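Local coordinates for 3-dehydroquinate dehydratase (PDB 2YR1), which probably catalyses the cis-dehydration of 3-dehydroquinate to 3-dehydroshikimate, the third step of the chorismate pathway, through a Schiff-base intermediate, at residues Val140-Ser145 against Gly169-Lys174; Met162-Glu166 against Glu198-Leu203. All coordinates share one frame. Residue numbers count along the deposited sequence, not the author numbering.

Contact 1: residues Val140-Ser145 against Gly169-Lys174; sequences VWLVVS and GADIAK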
ATOM      1  N   VAL A 140      -7.177  31.078  10.236  1.00 28.34           N
ATOM      2  CA  VAL A 140      -6.914  30.241   9.071  1.00 30.78           C
ATOM      3  C   VAL A 140      -5.774  29.277   9.391  1.00 23.84           C
ATOM      4  O   VAL A 140      -4.752  29.675   9.931  1.00 22.05           O
ATOM      5  CB  VAL A 140      -6.497  31.081   7.845  1.00 28.70           C
ATOM      6  CG1 VAL A 140      -6.257  30.172   6.663  1.00 34.12           C
ATOM      7  CG2 VAL A 140      -7.577  32.113   7.512  1.00 36.52           C
ATOM      8  N   TRP A 141      -5.962  28.010   9.056  1.00 24.17           N
ATOM      9  CA  TRP A 141      -4.940  27.003   9.305  1.00 24.27           C
ATOM     10  C   TRP A 141      -3.788  27.159   8.337  1.00 24.42           C
ATOM     11  O   TRP A 141      -3.975  27.554   7.191  1.00 25.15           O
ATOM     12  CB  TRP A 141      -5.532  25.612   9.185  1.00 21.25           C
ATOM     13  CG  TRP A 141      -6.615  25.373  10.184  1.00 27.16           C
ATOM     14  CD1 TRP A 141      -7.958  25.473   9.982  1.00 29.56           C
ATOM     15  CD2 TRP A 141      -6.441  24.967  11.546  1.00 27.81           C
ATOM     16  NE1 TRP A 141      -8.634  25.139  11.128  1.00 31.01           N
ATOM     17  CE2 TRP A 141      -7.725  24.824  12.105  1.00 29.29           C
ATOM     18  CE3 TRP A 141      -5.320  24.706  12.346  1.00 31.04           C
ATOM     19  CZ2 TRP A 141      -7.925  24.428  13.433  1.00 30.35           C
ATOM     20  CZ3 TRP A 141      -5.517  24.313  13.667  1.00 33.35           C
ATOM     21  CH2 TRP A 141      -6.815  24.176  14.195  1.00 30.66           C
ATOM     22  N   LEU A 142      -2.586  26.855   8.808  1.00 23.10           N
ATOM     23  CA  LEU A 142      -1.416  26.989   7.973  1.00 18.72           C
ATOM     24  C   LEU A 142      -0.766  25.660   7.650  1.00 22.81           C
ATOM     25  O   LEU A 142      -0.350  24.918   8.544  1.00 15.54           O
ATOM     26  CB  LEU A 142      -0.379  27.902   8.631  1.00 21.05           C
ATOM     27  CG  LEU A 142       0.888  28.105   7.791  1.00 16.85           C
ATOM     28  CD1 LEU A 142       0.503  28.827   6.519  1.00 16.38           C
ATOM     29  CD2 LEU A 142       1.931  28.897   8.565  1.00 23.66           C
ATOM     30  N   VAL A 143      -0.696  25.376   6.353  1.00 16.95           N
ATOM     31  CA  VAL A 143      -0.055  24.178   5.849  1.00 16.67           C
ATOM     32  C   VAL A 143       1.304  24.643   5.317  1.00 17.69           C
ATOM     33  O   VAL A 143       1.361  25.534   4.469  1.00 22.00           O
ATOM     34  CB  VAL A 143      -0.874  23.553   4.668  1.00 18.49           C
ATOM     35  CG1 VAL A 143      -0.125  22.362   4.076  1.00 17.23           C
ATOM     36  CG2 VAL A 143      -2.244  23.127   5.148  1.00 17.34           C
ATOM     37  N   VAL A 144       2.399  24.092   5.820  1.00 14.87           N
ATOM     38  CA  VAL A 144       3.695  24.465   5.298  1.00 14.76           C
ATOM     39  C   VAL A 144       4.209  23.283   4.514  1.00 19.18           C
ATOM     40  O   VAL A 144       4.381  22.180   5.056  1.00 22.45           O
ATOM     41  CB  VAL A 144       4.683  24.837   6.379  1.00 20.74           C
ATOM     42  CG1 VAL A 144       6.043  25.196   5.731  1.00 14.91           C
ATOM     43  CG2 VAL A 144       4.130  26.044   7.160  1.00 19.42           C
ATOM     44  N   SER A 145       4.482  23.522   3.236  1.00 19.34           N
ATOM     45  CA  SER A 145       4.896  22.453   2.359  1.00 23.22           C
ATOM     46  C   SER A 145       6.214  22.583   1.632  1.00 26.31           C
ATOM     47  O   SER A 145       6.861  23.636   1.621  1.00 27.65           O
ATOM     48  CB  SER A 145       3.784  22.209   1.338  1.00 21.33           C
ATOM     49  OG  SER A 145       3.516  23.374   0.575  1.00 26.28           O
ATOM     50  N   GLY A 169       5.919  27.077  12.843  1.00 25.48           N
ATOM     51  CA  GLY A 169       4.547  27.312  13.239  1.00 24.94           C
ATOM     52  C   GLY A 169       3.467  26.663  12.403  1.00 21.52           C
ATOM     53  O   GLY A 169       2.294  27.002  12.541  1.00 23.77           O
ATOM     54  N   ALA A 170       3.839  25.731  11.535  1.00 21.37           N
ATOM     55  CA  ALA A 170       2.839  25.067  10.712  1.00 21.60           C
ATOM     56  C   ALA A 170       1.779  24.340  11.536  1.00 24.43           C
ATOM     57  O   ALA A 170       2.053  23.829  12.633  1.00 22.80           O
ATOM     58  CB  ALA A 170       3.521  24.071   9.768  1.00 22.96           C
ATOM     59  N   ASP A 171       0.560  24.301  11.013  1.00 17.03           N
ATOM     60  CA  ASP A 171      -0.509  23.570  11.661  1.00 15.68           C
ATOM     61  C   ASP A 171      -0.506  22.173  11.047  1.00 18.46           C
ATOM     62  O   ASP A 171      -0.940  21.195  11.665  1.00 10.70           O
ATOM     63  CB  ASP A 171      -1.864  24.237  11.424  1.00 15.15           C
ATOM     64  CG  ASP A 171      -2.026  25.536  12.221  1.00 24.76           C
ATOM     65  OD1 ASP A 171      -1.830  25.506  13.452  1.00 19.06           O
ATOM     66  OD2 ASP A 171      -2.341  26.575  11.617  1.00 22.08           O
ATOM     67  N   ILE A 172      -0.007  22.106   9.816  1.00 19.45           N
ATOM     68  CA  ILE A 172       0.090  20.860   9.066  1.00 17.02           C
ATOM     69  C   ILE A 172       1.363  20.948   8.240  1.00 18.82           C
ATOM     70  O   ILE A 172       1.631  21.975   7.629  1.00 17.85           O
ATOM     71  CB  ILE A 172      -1.105  20.682   8.094  1.00 15.72           C
ATOM     72  CG1 ILE A 172      -2.408  20.618   8.889  1.00 15.69           C
ATOM     73  CG2 ILE A 172      -0.896  19.447   7.229  1.00 15.84           C
ATOM     74  CD1 ILE A 172      -3.641  20.346   8.048  1.00 13.97           C
ATOM     75  N   ALA A 173       2.146  19.871   8.239  1.00 16.66           N
ATOM     76  CA  ALA A 173       3.395  19.820   7.485  1.00 17.77           C
ATOM     77  C   ALA A 173       3.174  18.985   6.233  1.00 19.41           C
ATOM     78  O   ALA A 173       2.609  17.890   6.310  1.00 14.35           O
ATOM     79  CB  ALA A 173       4.484  19.190   8.333  1.00 12.27           C
ATOM     80  N   LYS A 174       3.603  19.487   5.077  1.00 13.96           N
ATOM     81  CA  LYS A 174       3.405  18.720   3.851  1.00 15.92           C
ATOM     82  C   LYS A 174       4.668  18.535   3.010  1.00 18.42           C
ATOM     83  O   LYS A 174       5.424  19.485   2.795  1.00 20.06           O
ATOM     84  CB  LYS A 174       2.304  19.372   3.003  1.00 18.59           C
ATOM     85  CG  LYS A 174       2.109  18.737   1.618  1.00 17.33           C
ATOM     86  CD  LYS A 174       1.060  19.472   0.779  1.00 17.26           C
ATOM     87  CE  LYS A 174       1.058  18.932  -0.640  1.00 23.42           C
ATOM     88  NZ  LYS A 174       0.470  19.862  -1.634  1.00 29.64           N
TER
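Start with the backbone ladder. Val144 sits between two partners: its N donates to Ile172 O at 2.9 Å, and its O accepts from Lys174 N at 2.8 Å. Two residues earlier, Leu142 O takes two amides at once, Asp171 N at 2.7 Å and Ile172 N at 3.1 Å, where the second segment turns into its strand. The strands run parallel, 25° apart, and CA-H...O contacts such as Ser145 CA to Lys174 O (3.0 Å) accompany these bonds. This is the beta-alpha-beta crossover of a TIM barrel: strand 141-148 leads through helix 155-167 to its neighbour, strand 172-177. Gly169, with positive phi, ends that helix in a Schellman motif. Just before strand 172-177 begins, a side chain adds to the ladder: Asp171 OD2 accepts Leu142 N at 2.8 Å and also forms a salt bridge with Arg132, while Asp171 CG lies 3.4 Å from Trp141 CE3 at the ring edge. The apolar packing splits by face. Val144 CG2 meets Ala170 CB at 3.3 Å on the helix side; Val143 CG2 touches Ile172 CB at 4.0 Å on the other, the face that also carries Ser145 and the predicted Schiff-base Lys174.

Contact 2: residues Met162-Glu166 against Glu198-Leu203; sequences MRQAE and ELAIPL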
ATOM      1  N   MET A 162      10.018  18.387   7.456  1.00 20.92           N
ATOM      2  CA  MET A 162       8.815  18.367   8.261  1.00 16.63           C
ATOM      3  C   MET A 162       9.071  18.907   9.670  1.00 17.74           C
ATOM      4  O   MET A 162       8.215  19.555  10.256  1.00 16.36           O
ATOM      5  CB  MET A 162       8.233  16.946   8.315  1.00 17.47           C
ATOM      6  CG  MET A 162       7.532  16.544   7.019  1.00 20.83           C
ATOM      7  SD  MET A 162       6.849  14.883   6.986  1.00 22.50           S
ATOM      8  CE  MET A 162       8.335  13.875   6.661  1.00 12.14           C
ATOM      9  N   ARG A 163      10.245  18.634  10.219  1.00 21.17           N
ATOM     10  CA  ARG A 163      10.539  19.140  11.551  1.00 23.98           C
ATOM     11  C   ARG A 163      10.574  20.663  11.506  1.00 24.21           C
ATOM     12  O   ARG A 163      10.047  21.322  12.391  1.00 24.06           O
ATOM     13  CB  ARG A 163      11.880  18.598  12.059  1.00 22.31           C
ATOM     14  CG  ARG A 163      11.858  17.115  12.389  1.00 27.13           C
ATOM     15  CD  ARG A 163      12.726  16.821  13.600  1.00 39.67           C
ATOM     16  NE  ARG A 163      14.144  16.941  13.292  1.00 45.22           N
ATOM     17  CZ  ARG A 163      15.056  17.414  14.139  1.00 43.50           C
ATOM     18  NH1 ARG A 163      14.694  17.818  15.349  1.00 47.15           N
ATOM     19  NH2 ARG A 163      16.330  17.482  13.775  1.00 36.36           N
ATOM     20  N   GLN A 164      11.176  21.210  10.452  1.00 19.65           N
ATOM     21  CA  GLN A 164      11.303  22.656  10.286  1.00 21.88           C
ATOM     22  C   GLN A 164       9.939  23.316  10.063  1.00 22.72           C
ATOM     23  O   GLN A 164       9.668  24.403  10.584  1.00 23.58           O
ATOM     24  CB  GLN A 164      12.238  22.956   9.110  1.00 25.04           C
ATOM     25  CG  GLN A 164      12.901  24.322   9.165  1.00 39.32           C
ATOM     26  CD  GLN A 164      14.084  24.344  10.111  1.00 38.35           C
ATOM     27  OE1 GLN A 164      13.931  24.190  11.324  1.00 46.16           O
ATOM     28  NE2 GLN A 164      15.277  24.519   9.557  1.00 40.08           N
ATOM     29  N   ALA A 165       9.086  22.664   9.278  1.00 17.29           N
ATOM     30  CA  ALA A 165       7.763  23.198   9.013  1.00 18.14           C
ATOM     31  C   ALA A 165       7.066  23.419  10.359  1.00 21.95           C
ATOM     32  O   ALA A 165       6.471  24.469  10.597  1.00 20.54           O
ATOM     33  CB  ALA A 165       6.969  22.230   8.151  1.00 15.31           C
ATOM     34  N   GLU A 166       7.155  22.426  11.242  1.00 19.30           N
ATOM     35  CA  GLU A 166       6.549  22.542  12.554  1.00 22.30           C
ATOM     36  C   GLU A 166       7.269  23.649  13.324  1.00 22.45           C
ATOM     37  O   GLU A 166       6.630  24.423  14.012  1.00 21.82           O
ATOM     38  CB  GLU A 166       6.637  21.217  13.327  1.00 16.51           C
ATOM     39  CG  GLU A 166       6.011  21.295  14.725  1.00 20.83           C
ATOM     40  CD  GLU A 166       6.208  20.011  15.516  1.00 24.00           C
ATOM     41  OE1 GLU A 166       7.353  19.527  15.584  1.00 28.31           O
ATOM     42  OE2 GLU A 166       5.220  19.487  16.059  1.00 28.33           O
ATOM     43  N   GLU A 198       7.665  11.984  15.620  1.00 30.05           N
ATOM     44  CA  GLU A 198       8.421  13.150  16.090  1.00 33.23           C
ATOM     45  C   GLU A 198       7.620  14.451  16.213  1.00 35.34           C
ATOM     46  O   GLU A 198       7.855  15.231  17.142  1.00 32.56           O
ATOM     47  CB  GLU A 198       9.630  13.385  15.177  1.00 30.56           C
ATOM     48  CG  GLU A 198      10.580  14.482  15.640  1.00 35.70           C
ATOM     49  CD  GLU A 198      11.458  14.069  16.819  1.00 38.63           C
ATOM     50  OE1 GLU A 198      12.376  13.243  16.639  1.00 36.13           O
ATOM     51  OE2 GLU A 198      11.226  14.574  17.934  1.00 44.17           O
ATOM     52  N   LEU A 199       6.677  14.688  15.296  1.00 29.07           N
ATOM     53  CA  LEU A 199       5.873  15.913  15.319  1.00 23.82           C
ATOM     54  C   LEU A 199       4.554  15.822  16.078  1.00 26.20           C
ATOM     55  O   LEU A 199       3.974  14.750  16.228  1.00 26.23           O
ATOM     56  CB  LEU A 199       5.576  16.391  13.890  1.00 24.54           C
ATOM     57  CG  LEU A 199       6.739  16.455  12.900  1.00 26.93           C
ATOM     58  CD1 LEU A 199       6.386  17.413  11.782  1.00 31.39           C
ATOM     59  CD2 LEU A 199       8.003  16.890  13.592  1.00 34.23           C
ATOM     60  N   ALA A 200       4.069  16.967  16.551  1.00 23.17           N
ATOM     61  CA  ALA A 200       2.812  16.986  17.286  1.00 22.21           C
ATOM     62  C   ALA A 200       1.647  17.348  16.370  1.00 22.60           C
ATOM     63  O   ALA A 200       0.486  17.212  16.761  1.00 31.23           O
ATOM     64  CB  ALA A 200       2.899  17.988  18.459  1.00 20.01           C
ATOM     65  N   ILE A 201       1.951  17.785  15.146  1.00 19.51           N
ATOM     66  CA  ILE A 201       0.912  18.205  14.196  1.00 19.98           C
ATOM     67  C   ILE A 201       0.702  17.182  13.062  1.00 16.18           C
ATOM     68  O   ILE A 201       1.539  16.306  12.853  1.00 18.08           O
ATOM     69  CB  ILE A 201       1.282  19.559  13.553  1.00 18.37           C
ATOM     70  CG1 ILE A 201       2.568  19.396  12.736  1.00 17.29           C
ATOM     71  CG2 ILE A 201       1.475  20.630  14.634  1.00 22.12           C
ATOM     72  CD1 ILE A 201       2.972  20.645  11.914  1.00 18.82           C
ATOM     73  N   PRO A 202      -0.432  17.274  12.345  1.00 14.35           N
ATOM     74  CA  PRO A 202      -0.739  16.357  11.233  1.00 16.54           C
ATOM     75  C   PRO A 202       0.286  16.497  10.107  1.00 18.90           C
ATOM     76  O   PRO A 202       0.905  17.548   9.946  1.00 19.01           O
ATOM     77  CB  PRO A 202      -2.140  16.800  10.786  1.00 17.01           C
ATOM     78  CG  PRO A 202      -2.758  17.277  12.102  1.00 21.30           C
ATOM     79  CD  PRO A 202      -1.622  18.087  12.697  1.00 14.15           C
ATOM     80  N   LEU A 203       0.432  15.437   9.322  1.00 16.06           N
ATOM     81  CA  LEU A 203       1.371  15.377   8.211  1.00 13.14           C
ATOM     82  C   LEU A 203       0.639  15.017   6.914  1.00 14.03           C
ATOM     83  O   LEU A 203      -0.339  14.263   6.930  1.00 13.88           O
ATOM     84  CB  LEU A 203       2.391  14.271   8.493  1.00 23.67           C
ATOM     85  CG  LEU A 203       3.766  14.495   9.111  1.00 25.06           C
ATOM     86  CD1 LEU A 203       3.789  15.720   9.991  1.00 23.42           C
ATOM     87  CD2 LEU A 203       4.155  13.234   9.858  1.00 26.13           C
TER
HETATM   88  O   HOH W   1       7.219  18.096  17.897  1.00 39.27           O
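Here one helix of the TIM barrel's outer layer, 155-167, packs against the loop that carries the chain from the next helix, 182-198, into strand 203-207. At Glu198, CG rests 3.8 Å from Arg163 CD, an aliphatic touch at the exposed edge, and a water donates both to Glu198 O at 3.0 Å and to Glu166 OE1 at 2.7 Å. Leu199 comes next, buried and pointing at the helix; it sets CD1 4.0 Å from Met162 CB and 3.2 Å from Met162 O, while CD2 lies 4.0 Å from Arg163 CG and 3.4 Å from Glu166 OE1. At Ala200 the contact turns polar, for its amide is held by the carboxylate of Glu166, which stretches out from the helix with chi1 and chi2 both t: Ala200 N donates to Glu166 OE2 at 2.8 Å, almost in line at 171°. Ile201 packs against the base of that side chain, its CD1 4.0 Å from Glu166 CB, and its side chain also touches Ala170. Beyond Pro202 the chain enters the strand at Leu203, which closes the buried end of the interface with its CG 3.8 Å from Met162 SD.

The segments alternate along the chain: contact 1 pairs two neighbouring strands, and contact 2 packs the helix between them against the loop leading to the next strand; their centres are about 9 Å apart. Two probable hydrogen bonds join them: Ala170 N to Ala165 O, 3.1 Å, where helix 155-167 gives way to the next strand, and Ala173 N to Pro202 O, 3.1 Å, where strand 172-177 meets the chain entering strand 203-207. Asp171 O also packs 3.3 Å from Ile201 CB. Contact 1 reaches the predicted active site directly: the side chain of Lys174 is about 3 Å from those of His147 and Arg86. Contact 2 lies farther out, with the Met162 side chain about 7 Å from that of Lys174.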